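Local coordinates for protein choline kinase (Streptococcus pneumoniae, PDB 4R78) that probably transfers a phosphate group from ATP to choline, using a protein kinase-like fold whose nucleotide pocket here holds AMP, at residues A[115-118]-A[119-123]; A[196-199]-A[200-203]; A[240-243]-A[244-247]. All coordinates share one frame; numbering follows the deposited sequence.

Contact 1 of 3, residues A[115-118]-A[119-123]; sequences ITLD and STSIK. With AMP (adenosine monophosphate), chain C.
D118 O accepts from I122 N at 2.9 Å, the first i to i+4 bond of the short helix 119-122, which starts directly after D118. The chain thus passes from strand 115-116 through L117 into a helical turn, with D118 at the N-cap. Backbone and side chain bond both ways across this turn. D118 N reaches S121 OG at 2.9 Å in a nearly straight bond (172°), while OD1 of D118 caps the amides that the first helical turn cannot satisfy. It accepts from T120 N at 2.9 Å on the anti side of the carboxylate, 19° out of its plane, and more weakly from S121 N at 3.4 Å. The syn lone pair of the same OD1 takes the hydroxyl of T120, OG1 lying 2.7 Å away, which helps to hold the carboxylate in one orientation. Aspartate suits the place because it is short enough to fold back on its own helix start and its negative charge probably interacts favourably with the helix N-terminus. S121 OG sits between its backbone N and carbonyl carbon (chi1 57°), which aims it back at D118 N. It also shares a water with T116 O. L117 turns inward instead: its CD1 packs on I122 CG1 at 4.3 Å, and both side chains also touch F202 of strand 202-204, branched aliphatic residues where the helix start faces the sheet. Upstream, T116 OG1 and AMP O2' are only 2.5 Å apart, a short hydrogen bond in which either may be the donor. The reciprocal bonding of D118 and S121 is a capping box, here starting the helix that follows the strand bordering the nucleotide pocket of this kinase-like fold.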
loop_
_atom_site.group_PDB
_atom_site.type_symbol
_atom_site.label_atom_id
_atom_site.label_comp_id
_atom_site.label_asym_id
_atom_site.label_seq_id
_atom_site.Cartn_x
_atom_site.Cartn_y
_atom_site.Cartn_z
ATOM N N ILE A 115 17.903 4.037 -3.209
ATOM C CA ILE A 115 17.420 3.500 -4.473
ATOM C C ILE A 115 16.026 2.913 -4.279
ATOM O O ILE A 115 15.838 1.975 -3.499
ATOM C CB ILE A 115 18.380 2.434 -5.070
ATOM C CG1 ILE A 115 19.747 3.049 -5.393
ATOM C CG2 ILE A 115 17.784 1.800 -6.328
ATOM C CD1 ILE A 115 20.761 2.948 -4.262
ATOM N N THR A 116 15.057 3.483 -4.987
ATOM C CA THR A 116 13.686 2.990 -4.968
ATOM C C THR A 116 13.570 1.849 -5.971
ATOM O O THR A 116 13.970 1.988 -7.130
ATOM C CB THR A 116 12.695 4.115 -5.321
ATOM O OG1 THR A 116 12.900 5.218 -4.431
ATOM C CG2 THR A 116 11.258 3.638 -5.199
ATOM N N LEU A 117 13.044 0.714 -5.523
ATOM C CA LEU A 117 12.906 -0.442 -6.405
ATOM C C LEU A 117 11.777 -0.247 -7.410
ATOM O O LEU A 117 10.865 0.549 -7.192
ATOM C CB LEU A 117 12.694 -1.740 -5.610
ATOM C CG LEU A 117 13.785 -2.242 -4.651
ATOM C CD1 LEU A 117 13.538 -3.704 -4.295
ATOM C CD2 LEU A 117 15.195 -2.067 -5.206
ATOM N N ASP A 118 11.871 -0.960 -8.526
ATOM C CA ASP A 118 10.795 -1.037 -9.512
ATOM C C ASP A 118 10.620 -2.516 -9.874
ATOM O O ASP A 118 11.307 -3.359 -9.309
ATOM C CB ASP A 118 11.114 -0.169 -10.738
ATOM C CG ASP A 118 12.407 -0.565 -11.423
ATOM O OD1 ASP A 118 12.426 -1.612 -12.093
ATOM O OD2 ASP A 118 13.400 0.186 -11.313
ATOM N N SER A 119 9.719 -2.836 -10.803
ATOM C CA SER A 119 9.465 -4.248 -11.148
ATOM C C SER A 119 10.723 -5.020 -11.550
ATOM O O SER A 119 10.911 -6.169 -11.146
ATOM C CB SER A 119 8.438 -4.371 -12.267
ATOM O OG SER A 119 9.021 -4.024 -13.512
ATOM N N THR A 120 11.581 -4.389 -12.348
ATOM C CA THR A 120 12.781 -5.054 -12.840
ATOM C C THR A 120 13.779 -5.318 -11.721
ATOM O O THR A 120 14.321 -6.418 -11.619
ATOM C CB THR A 120 13.452 -4.271 -13.989
ATOM O OG1 THR A 120 14.131 -3.126 -13.455
ATOM C CG2 THR A 120 12.403 -3.832 -15.006
ATOM N N SER A 121 14.017 -4.314 -10.877
ATOM C CA SER A 121 14.981 -4.476 -9.794
ATOM C C SER A 121 14.474 -5.400 -8.687
ATOM O O SER A 121 15.265 -6.096 -8.061
ATOM C CB SER A 121 15.443 -3.128 -9.230
ATOM O OG SER A 121 14.355 -2.345 -8.783
ATOM N N ILE A 122 13.158 -5.422 -8.465
ATOM C CA ILE A 122 12.571 -6.311 -7.463
ATOM C C ILE A 122 12.810 -7.784 -7.822
ATOM O O ILE A 122 13.016 -8.626 -6.945
ATOM C CB ILE A 122 11.059 -6.002 -7.230
ATOM C CG1 ILE A 122 10.624 -6.449 -5.834
ATOM C CG2 ILE A 122 10.185 -6.614 -8.311
ATOM C CD1 ILE A 122 9.368 -5.758 -5.331
ATOM N N LYS A 123 12.829 -8.074 -9.121
ATOM C CA LYS A 123 13.001 -9.438 -9.615
ATOM C C LYS A 123 14.417 -9.992 -9.428
ATOM O O LYS A 123 14.631 -11.199 -9.536
ATOM C CB LYS A 123 12.544 -9.533 -11.074
ATOM C CG LYS A 123 11.030 -9.464 -11.220
ATOM C CD LYS A 123 10.600 -9.029 -12.608
ATOM C CE LYS A 123 9.116 -8.706 -12.622
ATOM N NZ LYS A 123 8.593 -8.550 -14.007
HETATM P P AMP C . 5.664 5.642 -2.794
HETATM O O1P AMP C . 4.195 5.324 -2.661
HETATM O O2P AMP C . 6.051 6.270 -4.111
HETATM O O3P AMP C . 6.581 4.531 -2.339
HETATM O "O5'" AMP C . 5.926 6.810 -1.718
HETATM C "C5'" AMP C . 7.182 6.903 -1.046
HETATM C "C4'" AMP C . 8.288 7.188 -2.053
HETATM O "O4'" AMP C . 9.166 8.195 -1.538
HETATM C "C3'" AMP C . 9.134 5.952 -2.315
HETATM O "O3'" AMP C . 8.808 5.363 -3.579
HETATM C "C2'" AMP C . 10.570 6.438 -2.285
HETATM O "O2'" AMP C . 11.038 6.702 -3.607
HETATM C "C1'" AMP C . 10.531 7.756 -1.531
HETATM N N9 AMP C . 11.012 7.568 -0.136
HETATM C C8 AMP C . 10.279 7.102 0.894
HETATM N N7 AMP C . 10.996 7.050 2.043
HETATM C C5 AMP C . 12.226 7.502 1.757
HETATM C C6 AMP C . 13.479 7.714 2.517
HETATM N N6 AMP C . 13.536 7.421 3.838
HETATM N N1 AMP C . 14.549 8.209 1.851
HETATM C C2 AMP C . 14.496 8.501 0.536
HETATM N N3 AMP C . 13.388 8.332 -0.217
HETATM C C4 AMP C . 12.239 7.845 0.322
HETATM O O HOH W 1 15.658 0.125 -8.574
HETATM O O HOH W 2 10.067 -1.376 -14.026
#

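Contact 2 of 3, residues A[196-199]-A[200-203]; sequences DLVP and ENFI. With AMP (adenosine monophosphate), chain C.
D196 and N201 meet in the loop between strands 191-193 and 202-204, where H194, D196 and N201 follow the HxDxxxxN spacing known from catalytic loops of the protein kinase-like fold. N201 ND2 donates to D196 O at 2.9 Å: ND2 lies almost in line with the C=O (168°), and the carbonyl oxygen stands 17° out of the plane of the N201 amide. This bond fixes which way the amide faces, so that OD1 is turned to the phosphate side. Two i to i+3 backbone bonds, N201 N to V198 O and F202 N to P199 O, both 3.0 Å, wind the chain through a 3-10 turn, their donors above the carbonyl planes. Proline, with its fixed phi (-63°), suits the first position of that turn.

V198 CG2 is a methyl lying against the N201 amide, 3.4 Å from ND2. E200, bent at chi2, folds its carboxylate back against V198 and the P199 ring. Apolar packing joins L197 CD2 obliquely to F202 CZ at 4.2 Å, both residues being buried against L212 and helix 126-137.

In AMP, adenine C5 lies 3.6 Å from I203 CD1. The ribose O3' donates to the backbone carbonyl E200 O at 2.9 Å.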
loop_
_atom_site.group_PDB
_atom_site.type_symbol
_atom_site.label_atom_id
_atom_site.label_comp_id
_atom_site.label_asym_id
_atom_site.label_seq_id
_atom_site.Cartn_x
_atom_site.Cartn_y
_atom_site.Cartn_z
ATOM N N ASP A 196 -0.190 -3.398 0.548
ATOM C CA ASP A 196 0.065 -2.495 -0.583
ATOM C C ASP A 196 1.490 -2.679 -1.125
ATOM O O ASP A 196 2.295 -1.739 -1.131
ATOM C CB ASP A 196 -0.228 -1.015 -0.272
ATOM C CG ASP A 196 -0.174 -0.129 -1.507
ATOM O OD1 ASP A 196 -0.448 -0.632 -2.619
ATOM O OD2 ASP A 196 0.142 1.071 -1.368
ATOM N N LEU A 197 1.785 -3.882 -1.618
ATOM C CA LEU A 197 3.145 -4.241 -2.032
ATOM C C LEU A 197 3.515 -3.835 -3.470
ATOM O O LEU A 197 3.974 -4.660 -4.272
ATOM C CB LEU A 197 3.424 -5.729 -1.767
ATOM C CG LEU A 197 3.453 -6.146 -0.290
ATOM C CD1 LEU A 197 3.676 -7.638 -0.180
ATOM C CD2 LEU A 197 4.510 -5.388 0.507
ATOM N N VAL A 198 3.311 -2.559 -3.790
ATOM C CA VAL A 198 3.887 -1.974 -5.005
ATOM C C VAL A 198 5.418 -1.990 -4.885
ATOM O O VAL A 198 5.952 -1.869 -3.779
ATOM C CB VAL A 198 3.362 -0.537 -5.288
ATOM C CG1 VAL A 198 1.887 -0.562 -5.666
ATOM C CG2 VAL A 198 3.592 0.397 -4.091
ATOM N N PRO A 199 6.130 -2.163 -6.014
ATOM C CA PRO A 199 7.584 -2.295 -5.904
ATOM C C PRO A 199 8.266 -1.048 -5.346
ATOM O O PRO A 199 9.295 -1.167 -4.674
ATOM C CB PRO A 199 8.034 -2.578 -7.343
ATOM C CG PRO A 199 6.915 -2.177 -8.196
ATOM C CD PRO A 199 5.661 -2.303 -7.406
ATOM N N GLU A 200 7.685 0.126 -5.596
ATOM C CA GLU A 200 8.260 1.382 -5.103
ATOM C C GLU A 200 8.136 1.553 -3.584
ATOM O O GLU A 200 8.641 2.528 -3.021
ATOM C CB GLU A 200 7.703 2.600 -5.862
ATOM C CG GLU A 200 6.220 2.902 -5.644
ATOM C CD GLU A 200 5.301 2.210 -6.649
ATOM O OE1 GLU A 200 4.151 2.676 -6.808
ATOM O OE2 GLU A 200 5.707 1.204 -7.276
ATOM N N ASN A 201 7.475 0.604 -2.922
ATOM C CA ASN A 201 7.471 0.567 -1.458
ATOM C C ASN A 201 8.673 -0.177 -0.877
ATOM O O ASN A 201 8.792 -0.326 0.339
ATOM C CB ASN A 201 6.143 0.024 -0.917
ATOM C CG ASN A 201 5.055 1.084 -0.886
ATOM O OD1 ASN A 201 5.333 2.275 -1.028
ATOM N ND2 ASN A 201 3.815 0.659 -0.694
ATOM N N PHE A 202 9.565 -0.631 -1.754
ATOM C CA PHE A 202 10.853 -1.160 -1.330
ATOM C C PHE A 202 11.930 -0.153 -1.694
ATOM O O PHE A 202 12.033 0.269 -2.851
ATOM C CB PHE A 202 11.140 -2.506 -2.000
ATOM C CG PHE A 202 10.234 -3.622 -1.553
ATOM C CD1 PHE A 202 10.595 -4.445 -0.492
ATOM C CD2 PHE A 202 9.026 -3.858 -2.201
ATOM C CE1 PHE A 202 9.762 -5.492 -0.079
ATOM C CE2 PHE A 202 8.184 -4.899 -1.796
ATOM C CZ PHE A 202 8.556 -5.714 -0.734
ATOM N N ILE A 203 12.709 0.254 -0.698
ATOM C CA ILE A 203 13.796 1.204 -0.927
ATOM C C ILE A 203 15.082 0.678 -0.299
ATOM O O ILE A 203 15.057 0.033 0.753
ATOM C CB ILE A 203 13.463 2.650 -0.437
ATOM C CG1 ILE A 203 13.329 2.706 1.087
ATOM C CG2 ILE A 203 12.204 3.191 -1.131
ATOM C CD1 ILE A 203 13.447 4.108 1.664
HETATM P P AMP C . 5.664 5.642 -2.794
HETATM O O1P AMP C . 4.195 5.324 -2.661
HETATM O O2P AMP C . 6.051 6.270 -4.111
HETATM O O3P AMP C . 6.581 4.531 -2.339
HETATM O "O5'" AMP C . 5.926 6.810 -1.718
HETATM C "C5'" AMP C . 7.182 6.903 -1.046
HETATM C "C4'" AMP C . 8.288 7.188 -2.053
HETATM O "O4'" AMP C . 9.166 8.195 -1.538
HETATM C "C3'" AMP C . 9.134 5.952 -2.315
HETATM O "O3'" AMP C . 8.808 5.363 -3.579
HETATM C "C2'" AMP C . 10.570 6.438 -2.285
HETATM O "O2'" AMP C . 11.038 6.702 -3.607
HETATM C "C1'" AMP C . 10.531 7.756 -1.531
HETATM N N9 AMP C . 11.012 7.568 -0.136
HETATM C C8 AMP C . 10.279 7.102 0.894
HETATM N N7 AMP C . 10.996 7.050 2.043
HETATM C C5 AMP C . 12.226 7.502 1.757
HETATM C C6 AMP C . 13.479 7.714 2.517
HETATM N N6 AMP C . 13.536 7.421 3.838
HETATM N N1 AMP C . 14.549 8.209 1.851
HETATM C C2 AMP C . 14.496 8.501 0.536
HETATM N N3 AMP C . 13.388 8.332 -0.217
HETATM C C4 AMP C . 12.239 7.845 0.322
HETATM O O HOH W 3 1.191 2.343 0.863
#

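Contact 3 of 3, residues A[240-243]-A[244-247]; sequences EEET and FLSH
The imidazole of H247 presents its edge to T243: CD2 comes to 3.0 Å from T243 O, which lies near the ring plane, while the methyl CG2 of T243 runs alongside at 4.0 Å from CD2. The two side chains point the same way on the surface of helix 238-248, one turn apart. The phenyl ring of F244 goes elsewhere. With CG anti to its backbone N (chi1 -168°), it is carried off the preceding turn towards helix 126-137, where it meets F126 edge-to-face and touches I129, A130 and L133; within this turn its CB rests 3.3 Å from E240 O. A large aromatic fits this buried seam between helices.

Regular i to i+4 bonds form the framework: F244 N to E240 O at 2.9 Å, L245 N to E241 O, S246 N to E242 O, and H247 N to T243 O at 3.2 Å. L245 lies back against the preceding turn, CG 3.1 Å from E241 O, and its side chain then packs on L227 and F231 of helix 223-233 and on I260. E242 OE2 passes 3.9 Å from L245 CD1 but is hydrogen-bonded to H257 NE2. Of its acidic neighbours, E241 forms a salt bridge with K264, and E240 OE1 accepts from T237 N near the helix start.

The chemistry is thus that of an amphipathic helix. F244 and L245 bury its apolar side against neighbouring helices, the glutamates tie it by polar bonds to residues around it, and T243, S246 and H247 lie on the more exposed side, with E242 also exposed; T243 OG1 bonds back to Q239 O.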
loop_
_atom_site.group_PDB
_atom_site.type_symbol
_atom_site.label_atom_id
_atom_site.label_comp_id
_atom_site.label_asym_id
_atom_site.label_seq_id
_atom_site.Cartn_x
_atom_site.Cartn_y
_atom_site.Cartn_z
ATOM N N GLU A 240 8.474 -16.306 -12.403
ATOM C CA GLU A 240 8.797 -15.470 -11.251
ATOM C C GLU A 240 7.880 -15.750 -10.065
ATOM O O GLU A 240 8.346 -15.789 -8.929
ATOM C CB GLU A 240 8.778 -13.994 -11.641
ATOM C CG GLU A 240 9.991 -13.613 -12.481
ATOM C CD GLU A 240 9.761 -12.430 -13.402
ATOM O OE1 GLU A 240 8.655 -11.845 -13.421
ATOM O OE2 GLU A 240 10.713 -12.085 -14.123
ATOM N N GLU A 241 6.591 -15.962 -10.333
ATOM C CA GLU A 241 5.656 -16.360 -9.277
ATOM C C GLU A 241 6.061 -17.681 -8.628
ATOM O O GLU A 241 6.150 -17.769 -7.405
ATOM C CB GLU A 241 4.218 -16.435 -9.795
ATOM C CG GLU A 241 3.641 -15.076 -10.165
ATOM C CD GLU A 241 2.143 -15.087 -10.392
ATOM O OE1 GLU A 241 1.522 -16.172 -10.370
ATOM O OE2 GLU A 241 1.583 -13.995 -10.594
ATOM N N GLU A 242 6.330 -18.695 -9.447
ATOM C CA GLU A 242 6.708 -20.015 -8.937
ATOM C C GLU A 242 8.009 -19.982 -8.140
ATOM O O GLU A 242 8.104 -20.591 -7.067
ATOM C CB GLU A 242 6.783 -21.034 -10.078
ATOM C CG GLU A 242 5.421 -21.394 -10.654
ATOM C CD GLU A 242 4.428 -21.834 -9.587
ATOM O OE1 GLU A 242 4.590 -22.950 -9.044
ATOM O OE2 GLU A 242 3.486 -21.061 -9.294
ATOM N N THR A 243 8.999 -19.255 -8.653
ATOM C CA THR A 243 10.285 -19.128 -7.978
ATOM C C THR A 243 10.123 -18.385 -6.653
ATOM O O THR A 243 10.656 -18.818 -5.634
ATOM C CB THR A 243 11.339 -18.443 -8.885
ATOM O OG1 THR A 243 11.504 -19.219 -10.079
ATOM C CG2 THR A 243 12.683 -18.322 -8.182
ATOM N N PHE A 244 9.374 -17.283 -6.661
ATOM C CA PHE A 244 9.154 -16.543 -5.427
ATOM C C PHE A 244 8.423 -17.383 -4.384
ATOM O O PHE A 244 8.807 -17.388 -3.216
ATOM C CB PHE A 244 8.411 -15.226 -5.659
ATOM C CG PHE A 244 8.423 -14.327 -4.456
ATOM C CD1 PHE A 244 9.432 -13.376 -4.294
ATOM C CD2 PHE A 244 7.458 -14.458 -3.455
ATOM C CE1 PHE A 244 9.468 -12.562 -3.165
ATOM C CE2 PHE A 244 7.489 -13.644 -2.320
ATOM C CZ PHE A 244 8.489 -12.699 -2.179
ATOM N N LEU A 245 7.377 -18.083 -4.808
ATOM C CA LEU A 245 6.615 -18.934 -3.898
ATOM C C LEU A 245 7.485 -20.031 -3.293
ATOM O O LEU A 245 7.363 -20.337 -2.109
ATOM C CB LEU A 245 5.383 -19.522 -4.588
ATOM C CG LEU A 245 4.289 -18.525 -4.991
ATOM C CD1 LEU A 245 3.214 -19.193 -5.832
ATOM C CD2 LEU A 245 3.677 -17.847 -3.770
ATOM N N SER A 246 8.378 -20.606 -4.099
ATOM C CA SER A 246 9.303 -21.618 -3.590
ATOM C C SER A 246 10.170 -21.079 -2.448
ATOM O O SER A 246 10.362 -21.761 -1.439
ATOM C CB SER A 246 10.175 -22.175 -4.712
ATOM O OG SER A 246 10.983 -23.229 -4.225
ATOM N N HIS A 247 10.673 -19.855 -2.615
ATOM C CA HIS A 247 11.455 -19.165 -1.587
ATOM C C HIS A 247 10.612 -18.818 -0.348
ATOM O O HIS A 247 11.064 -18.968 0.787
ATOM C CB HIS A 247 12.036 -17.865 -2.157
ATOM C CG HIS A 247 13.206 -18.055 -3.072
ATOM N ND1 HIS A 247 14.454 -17.538 -2.794
ATOM C CD2 HIS A 247 13.317 -18.679 -4.268
ATOM C CE1 HIS A 247 15.285 -17.844 -3.774
ATOM N NE2 HIS A 247 14.621 -18.539 -4.680
#

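Contacts 1 and 2 are neighbours, their centres 9 Å apart, because strands 115-116 and 202-204 pair in one small sheet: L117 N lies 2.9 Å from F202 O, a probable hydrogen bond, and D118 C packs on P199 CB at 3.6 Å. Together they line the AMP pocket: contact 1 bonds to O2' of the ribose, contact 2 to O3', also reaching adenine and phosphate. Contact 3 stands apart from the nucleotide, its centre 16 Å from that of contact 1 and 18 Å from that of contact 2. A long, weak ion pair, K123 NZ to E240 OE1 at 3.3 Å, links it to contact 1; from contact 2 its nearest atoms stay about 7 Å away.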